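Local coordinates for peptidase, C14 family (Geobacter sulfurreducens PCA, PDB 3BIJ), which is of unknown function but, as a member of the caspase family, may act as a cysteine-type endopeptidase, at residues K3-A8 and G65-A70; K59-I64 and G108-D113; P89-D94 and F182-Q187. All blocks are in the same frame, centred on the assembly; numbering follows the deposited sequence.

Contact 1. Residues K3-A8 and G65-A70; sequences KGIALA and GKAAKA
Ile5 lays both of its branches over the inner side of the helix end at 65-70, its longer arm overlapping Ala70 and the backbone of Ala67, its shorter one facing the Ala67 methyl. The longer branch reaches furthest: CD1 of Ile5 ends 3.9 Å from CB of Ala70 and 4.2 Å from CA of Ala67. The shorter one, CG2 of Ile5, stands 4.3 Å from CB of Ala67. A chi1 of -66° accounts for this fork, since it sets CG1 beside the backbone N and turns CG2 opposite that N. With chi2 at 175° the outer arm is extended, which carries CD1 out to Ala70. Because the helical partners are alanines, the backbones can come near, and the CA atoms of Ile5 and Ala67 are 6.8 Å apart.

The arrangement belongs to the alpha/beta core of a caspase-type domain. Helix 57-70 forms the crossover between the parallel strands 46-51 and 76-89, and strand 4-10 lies between those two in the sheet. Ile5 bonds through its backbone to Ile76 and Met78, whereas Gly4 and Ala6 bond to Ala46 on the other neighbour. Ala6 points away from helix 57-70 and packs on Ala40 of helix 29-42, so the sheet carries helices on both sides. At the closing turn of helix 57-70, Lys66 O accepts from both Ala70 N (2.8 Å) and Lys69 N (2.9 Å).

No hydrogen bond or ion pair joins the two segments; Lys3 NZ makes its salt bridge with Asp75. The 138 Å² interface rests on methyl-to-methyl packing, plus one methyl against Ala67 CA.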
# COMPACT_ATOMS: atom_id res chain seq x y z
N LYS A 3 -1.14 49.78 -17.73
CA LYS A 3 -1.48 49.66 -16.31
C LYS A 3 -1.96 48.24 -16.00
O LYS A 3 -1.87 47.36 -16.86
CB LYS A 3 -2.55 50.69 -15.92
CG LYS A 3 -3.72 50.73 -16.88
CD LYS A 3 -4.59 51.94 -16.63
CE LYS A 3 -5.71 52.03 -17.65
NZ LYS A 3 -5.18 52.36 -19.00
N GLY A 4 -2.47 48.00 -14.80
CA GLY A 4 -2.91 46.65 -14.49
C GLY A 4 -3.94 46.52 -13.38
O GLY A 4 -3.86 47.21 -12.36
N ILE A 5 -4.91 45.63 -13.59
CA ILE A 5 -5.96 45.38 -12.61
C ILE A 5 -5.98 43.89 -12.30
O ILE A 5 -6.04 43.06 -13.20
CB ILE A 5 -7.36 45.78 -13.14
CG1 ILE A 5 -7.44 47.29 -13.33
CG2 ILE A 5 -8.44 45.28 -12.18
CD1 ILE A 5 -8.73 47.76 -13.95
N ALA A 6 -5.95 43.57 -11.02
CA ALA A 6 -5.96 42.19 -10.58
C ALA A 6 -7.18 41.91 -9.70
O ALA A 6 -7.63 42.78 -8.95
CB ALA A 6 -4.67 41.89 -9.82
N LEU A 7 -7.69 40.68 -9.81
CA LEU A 7 -8.83 40.22 -9.03
C LEU A 7 -8.45 38.87 -8.39
O LEU A 7 -8.38 37.86 -9.08
CB LEU A 7 -10.05 40.00 -9.94
CG LEU A 7 -11.44 40.31 -9.37
CD1 LEU A 7 -12.49 39.56 -10.21
CD2 LEU A 7 -11.55 39.91 -7.93
N ALA A 8 -8.21 38.88 -7.09
CA ALA A 8 -7.84 37.67 -6.38
C ALA A 8 -9.08 37.13 -5.69
O ALA A 8 -9.68 37.81 -4.86
CB ALA A 8 -6.74 37.97 -5.34
N GLY A 65 -16.34 42.74 -15.13
CA GLY A 65 -16.97 43.65 -16.07
C GLY A 65 -16.33 45.02 -16.04
O GLY A 65 -16.02 45.61 -17.08
N LYS A 66 -16.11 45.52 -14.83
CA LYS A 66 -15.50 46.82 -14.66
C LYS A 66 -14.16 46.82 -15.40
O LYS A 66 -13.93 47.64 -16.29
CB LYS A 66 -15.28 47.11 -13.17
CG LYS A 66 -16.57 47.21 -12.37
CD LYS A 66 -17.47 48.33 -12.91
CE LYS A 66 -18.81 48.46 -12.16
NZ LYS A 66 -18.67 48.79 -10.70
N ALA A 67 -13.31 45.86 -15.05
CA ALA A 67 -11.99 45.73 -15.67
C ALA A 67 -12.06 45.75 -17.20
O ALA A 67 -11.35 46.52 -17.84
CB ALA A 67 -11.32 44.45 -15.21
N ALA A 68 -12.92 44.92 -17.77
CA ALA A 68 -13.03 44.86 -19.22
C ALA A 68 -13.27 46.24 -19.84
O ALA A 68 -12.82 46.50 -20.95
CB ALA A 68 -14.15 43.90 -19.62
N LYS A 69 -13.97 47.11 -19.10
CA LYS A 69 -14.27 48.46 -19.58
C LYS A 69 -13.16 49.45 -19.28
O LYS A 69 -12.87 50.34 -20.08
CB LYS A 69 -15.57 48.97 -18.97
CG LYS A 69 -16.82 48.28 -19.47
CD LYS A 69 -18.07 48.85 -18.80
CE LYS A 69 -19.31 48.01 -19.13
NZ LYS A 69 -20.51 48.46 -18.36
N ALA A 70 -12.53 49.28 -18.12
CA ALA A 70 -11.46 50.17 -17.70
C ALA A 70 -10.21 50.11 -18.58
O ALA A 70 -9.89 51.05 -19.30
CB ALA A 70 -11.08 49.90 -16.26

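Contact 2. Residues K59-I64 and G108-D113; sequences KVIDAI and GELIDD
Flat groups take no part where Leu110 meets Val60 and Ile61: all three side chains are branched and aliphatic, so there is neither a ring face nor an edge to assign, and contact runs from methyl to methyl or methylene. Leu110 offers its two tips separately. Its CD1 lies 4.1 Å from CG1 and 4.2 Å from CD1 of Ile61, which places this methyl alongside the outer arm of the isoleucine. Its CD2 faces Val60 more loosely, 4.4 Å from CG1 of that residue. The leucine and isoleucine side chains meet at a slant instead of running side by side.

Torsions explain the reach. Leu110 has CG opposite its backbone N (chi1 179°), which sends the fork toward the helix, and the CA atoms of Ile61 and Leu110 can remain 9.0 Å apart. The CB of Ile61 does not face the strand, but its extended outer arm (chi2 169°) brings the end of the chain nearer.

Leu110 is held in strand 109-111 by backbone bonding to Trp103 of the antiparallel strand 99-104. The next residue, Ile111, occupies the N-cap position of helix 112-119 and packs on helix 180-189. Leu118 of helix 112-119 touches Ile61, and Leu9 of strand 4-10 touches Val60, so the pair belongs to a larger hydrophobic cluster between helix 57-70, helix 112-119 and the sheet, including its strand 109-111.

The helix bonds internally, as with Ile64 N to Val60 O at 3.1 Å, whereas Ile111 N in the strand bonds to Glu114 OE2. The segments bury 98 Å² together. Every contact between them is carbon to carbon, without a hydrogen bond, which implies an apolar, non-directional junction.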
# COMPACT_ATOMS: atom_id res chain seq x y z
N LYS A 59 -20.79 40.11 -7.46
CA LYS A 59 -19.52 40.82 -7.30
C LYS A 59 -18.42 40.42 -8.28
O LYS A 59 -17.74 41.29 -8.83
CB LYS A 59 -19.00 40.67 -5.87
CG LYS A 59 -19.81 41.41 -4.82
CD LYS A 59 -19.07 41.44 -3.49
CE LYS A 59 -19.92 42.07 -2.38
NZ LYS A 59 -19.26 42.00 -1.04
N VAL A 60 -18.24 39.11 -8.48
CA VAL A 60 -17.22 38.62 -9.41
C VAL A 60 -17.54 39.07 -10.84
O VAL A 60 -16.67 39.59 -11.52
CB VAL A 60 -17.13 37.07 -9.37
CG1 VAL A 60 -16.24 36.57 -10.50
CG2 VAL A 60 -16.58 36.61 -8.03
N ILE A 61 -18.78 38.88 -11.27
CA ILE A 61 -19.19 39.26 -12.63
C ILE A 61 -19.00 40.75 -12.84
O ILE A 61 -18.49 41.19 -13.87
CB ILE A 61 -20.66 38.89 -12.89
CG1 ILE A 61 -20.80 37.37 -12.89
CG2 ILE A 61 -21.12 39.45 -14.21
CD1 ILE A 61 -22.24 36.89 -12.87
N ASP A 62 -19.41 41.53 -11.84
CA ASP A 62 -19.30 42.97 -11.90
C ASP A 62 -17.86 43.46 -11.90
O ASP A 62 -17.52 44.37 -12.65
CB ASP A 62 -20.04 43.59 -10.72
CG ASP A 62 -19.96 45.10 -10.71
OD1 ASP A 62 -18.96 45.63 -10.17
OD2 ASP A 62 -20.89 45.75 -11.24
N ALA A 63 -17.01 42.86 -11.07
CA ALA A 63 -15.60 43.25 -11.01
C ALA A 63 -14.92 43.01 -12.35
O ALA A 63 -14.25 43.90 -12.89
CB ALA A 63 -14.88 42.48 -9.92
N ILE A 64 -15.09 41.81 -12.90
CA ILE A 64 -14.48 41.50 -14.19
C ILE A 64 -15.04 42.45 -15.23
O ILE A 64 -14.31 42.92 -16.11
CB ILE A 64 -14.76 40.04 -14.62
CG1 ILE A 64 -14.18 39.06 -13.61
CG2 ILE A 64 -14.11 39.77 -15.99
CD1 ILE A 64 -14.54 37.61 -13.86
N GLY A 108 -23.31 30.84 -5.71
CA GLY A 108 -23.73 29.72 -6.52
C GLY A 108 -22.63 29.43 -7.52
O GLY A 108 -21.50 29.91 -7.37
N GLU A 109 -22.93 28.66 -8.57
CA GLU A 109 -21.91 28.32 -9.55
C GLU A 109 -21.86 29.25 -10.74
O GLU A 109 -22.88 29.71 -11.24
CB GLU A 109 -22.10 26.88 -10.04
CG GLU A 109 -22.09 25.87 -8.93
CD GLU A 109 -22.45 24.49 -9.39
OE1 GLU A 109 -21.67 23.91 -10.18
OE2 GLU A 109 -23.51 23.98 -8.98
N LEU A 110 -20.65 29.54 -11.20
CA LEU A 110 -20.46 30.40 -12.35
C LEU A 110 -20.08 29.46 -13.47
O LEU A 110 -19.00 28.88 -13.43
CB LEU A 110 -19.32 31.38 -12.07
CG LEU A 110 -18.94 32.36 -13.18
CD1 LEU A 110 -20.08 33.34 -13.42
CD2 LEU A 110 -17.68 33.08 -12.81
N ILE A 111 -20.97 29.28 -14.44
CA ILE A 111 -20.69 28.37 -15.56
C ILE A 111 -19.50 28.85 -16.37
O ILE A 111 -19.37 30.04 -16.66
CB ILE A 111 -21.91 28.24 -16.51
CG1 ILE A 111 -23.01 27.41 -15.86
CG2 ILE A 111 -21.49 27.52 -17.79
CD1 ILE A 111 -23.58 28.01 -14.59
N ASP A 112 -18.63 27.92 -16.74
CA ASP A 112 -17.45 28.27 -17.52
C ASP A 112 -17.75 29.21 -18.68
O ASP A 112 -16.93 30.06 -19.04
CB ASP A 112 -16.73 27.01 -18.02
CG ASP A 112 -17.63 26.11 -18.85
OD1 ASP A 112 -17.18 24.99 -19.20
OD2 ASP A 112 -18.77 26.51 -19.17
N ASP A 113 -18.92 29.06 -19.28
CA ASP A 113 -19.29 29.93 -20.39
C ASP A 113 -19.46 31.37 -19.95
O ASP A 113 -19.08 32.29 -20.67
CB ASP A 113 -20.56 29.41 -21.05
CG ASP A 113 -20.29 28.27 -22.01
OD1 ASP A 113 -21.12 27.32 -22.09
OD2 ASP A 113 -19.24 28.32 -22.70

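Contact 3. Residues P89-D94 and F182-Q187; sequences PDTSND and FYDTIQ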
# COMPACT_ATOMS: atom_id res chain seq x y z
N PRO A 89 -25.33 19.71 -14.67
CA PRO A 89 -25.78 18.85 -15.77
C PRO A 89 -26.08 19.56 -17.07
O PRO A 89 -26.71 20.63 -17.10
CB PRO A 89 -27.02 18.17 -15.19
CG PRO A 89 -27.54 19.20 -14.22
CD PRO A 89 -26.26 19.63 -13.53
N ASP A 90 -25.61 18.92 -18.14
CA ASP A 90 -25.78 19.37 -19.52
C ASP A 90 -27.04 18.70 -20.05
O ASP A 90 -26.99 17.64 -20.68
CB ASP A 90 -24.56 18.96 -20.37
CG ASP A 90 -24.73 19.30 -21.86
OD1 ASP A 90 -23.85 18.94 -22.66
OD2 ASP A 90 -25.74 19.93 -22.23
N THR A 91 -28.17 19.34 -19.79
CA THR A 91 -29.47 18.84 -20.20
C THR A 91 -29.67 18.76 -21.71
O THR A 91 -30.79 18.64 -22.19
CB THR A 91 -30.58 19.71 -19.55
OG1 THR A 91 -30.05 21.02 -19.28
CG2 THR A 91 -31.03 19.10 -18.24
N SER A 92 -28.57 18.82 -22.46
CA SER A 92 -28.59 18.74 -23.93
C SER A 92 -28.50 17.28 -24.41
O SER A 92 -29.05 16.92 -25.44
CB SER A 92 -27.41 19.50 -24.54
OG SER A 92 -27.40 20.85 -24.11
N ASN A 93 -27.77 16.47 -23.66
CA ASN A 93 -27.59 15.08 -24.00
C ASN A 93 -28.11 14.23 -22.86
O ASN A 93 -28.65 14.74 -21.88
CB ASN A 93 -26.11 14.80 -24.21
CG ASN A 93 -25.29 15.10 -22.97
OD1 ASN A 93 -25.49 14.49 -21.93
ND2 ASN A 93 -24.37 16.05 -23.08
N ASP A 94 -27.93 12.92 -22.98
CA ASP A 94 -28.40 12.02 -21.95
C ASP A 94 -27.21 11.41 -21.21
O ASP A 94 -27.38 10.66 -20.26
CB ASP A 94 -29.24 10.93 -22.60
CG ASP A 94 -28.44 10.08 -23.59
OD1 ASP A 94 -27.75 10.65 -24.47
OD2 ASP A 94 -28.51 8.83 -23.48
N PHE A 182 -33.05 28.01 -11.42
CA PHE A 182 -31.91 28.92 -11.41
C PHE A 182 -30.85 28.58 -12.47
O PHE A 182 -30.51 29.41 -13.31
CB PHE A 182 -31.29 28.96 -10.02
CG PHE A 182 -30.08 29.84 -9.91
CD1 PHE A 182 -28.80 29.30 -9.92
CD2 PHE A 182 -30.23 31.23 -9.81
CE1 PHE A 182 -27.68 30.12 -9.84
CE2 PHE A 182 -29.11 32.05 -9.73
CZ PHE A 182 -27.83 31.50 -9.74
N TYR A 183 -30.32 27.36 -12.44
CA TYR A 183 -29.30 26.96 -13.40
C TYR A 183 -29.83 26.76 -14.80
O TYR A 183 -29.13 27.00 -15.78
CB TYR A 183 -28.58 25.70 -12.91
CG TYR A 183 -27.66 26.00 -11.76
CD1 TYR A 183 -26.52 26.78 -11.94
CD2 TYR A 183 -27.96 25.58 -10.46
CE1 TYR A 183 -25.72 27.14 -10.88
CE2 TYR A 183 -27.16 25.94 -9.37
CZ TYR A 183 -26.04 26.73 -9.60
OH TYR A 183 -25.24 27.13 -8.55
N ASP A 184 -31.08 26.32 -14.91
CA ASP A 184 -31.64 26.13 -16.24
C ASP A 184 -31.74 27.46 -16.95
O ASP A 184 -31.52 27.55 -18.16
CB ASP A 184 -33.01 25.46 -16.16
CG ASP A 184 -32.92 23.98 -15.80
OD1 ASP A 184 -32.06 23.29 -16.39
OD2 ASP A 184 -33.70 23.51 -14.94
N THR A 185 -32.07 28.51 -16.21
CA THR A 185 -32.18 29.84 -16.80
C THR A 185 -30.81 30.30 -17.28
O THR A 185 -30.66 30.78 -18.39
CB THR A 185 -32.72 30.86 -15.80
OG1 THR A 185 -34.07 30.51 -15.46
CG2 THR A 185 -32.69 32.25 -16.39
N ILE A 186 -29.81 30.15 -16.41
CA ILE A 186 -28.45 30.54 -16.72
C ILE A 186 -27.96 29.79 -17.96
O ILE A 186 -27.41 30.39 -18.88
CB ILE A 186 -27.51 30.21 -15.55
CG1 ILE A 186 -27.91 31.03 -14.33
CG2 ILE A 186 -26.07 30.46 -15.94
CD1 ILE A 186 -27.10 30.75 -13.10
N GLN A 187 -28.19 28.48 -17.97
CA GLN A 187 -27.75 27.62 -19.06
C GLN A 187 -28.37 28.00 -20.41
O GLN A 187 -27.78 27.73 -21.46
CB GLN A 187 -28.09 26.16 -18.73
CG GLN A 187 -27.14 25.12 -19.34
CD GLN A 187 -25.75 25.13 -18.69
OE1 GLN A 187 -24.86 25.91 -19.07
NE2 GLN A 187 -25.57 24.26 -17.70
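Thr91 and Asp184 approach at the edge of the caspase-type alpha/beta fold, where the loop following strand 76-89 passes helix 180-189. Their side chains are turned at about a right angle, and OG1 of Thr91 stays 4.2 Å from OD1 of Asp184, too far for a hydrogen bond. The second approach is also loose: NE2 of Gln187 lies 3.9 Å from the backbone O of Pro89. A bend at chi2 (71°) turns the Gln187 amide so that NE2 comes this near.

One shell out, Tyr176 of helix 169-178 touches both sides of the contact. Its OH is hydrogen-bonded to Asp184 OD1, giving that carboxylate oxygen a stronger partner than Thr91, and its side chain also packs on Pro89, Thr91 and Tyr183. The loop is held from a further direction by a second subunit, whose Lys232 NZ hydrogen-bonds to Asp90 O, while Leu235 of that subunit packs on Thr91. Within the loop, Asp90 has the form of an Asx turn with Ser92, although crowding of the modelled atoms makes it doubtful.

On the helix side, Gln187 also rests on Val88 and Ile111, and its backbone N bonds to Tyr183 O at 2.8 Å. The segments bury 100 Å² together without a direct hydrogen bond, which suggests that shared neighbours such as Tyr176 contribute to their placement. Along the helix, Ile186 CD1 lies over one face of the Phe182 ring toward its rim, and Phe182 CD1 sits 3.6 Å above the centre of the Tyr183 ring.

In the fold
Contacts 1 and 2 share helix 57-70 and are both apolar. Contact 2 is buried, its centre about 11 Å from the centre of the chain, whereas contact 1 is partly buried at the helix's exposed end. Leu7 joins them, its CD1 lying 3.8 Å from both Ala63 CB and Ile64 CG1. Contact 3, its centre about 21 Å from the centre of the chain, is peripheral, polar and loose, and it alone of the three touches a second subunit. It nevertheless connects to contact 2: Tyr183 OH probably hydrogen-bonds to Glu109 N at 2.8 Å, and Ile111 CD1 packs 3.7 Å from Ile186 CG2. Contacts 1 and 3 do not touch, their centres being about 30 Å apart.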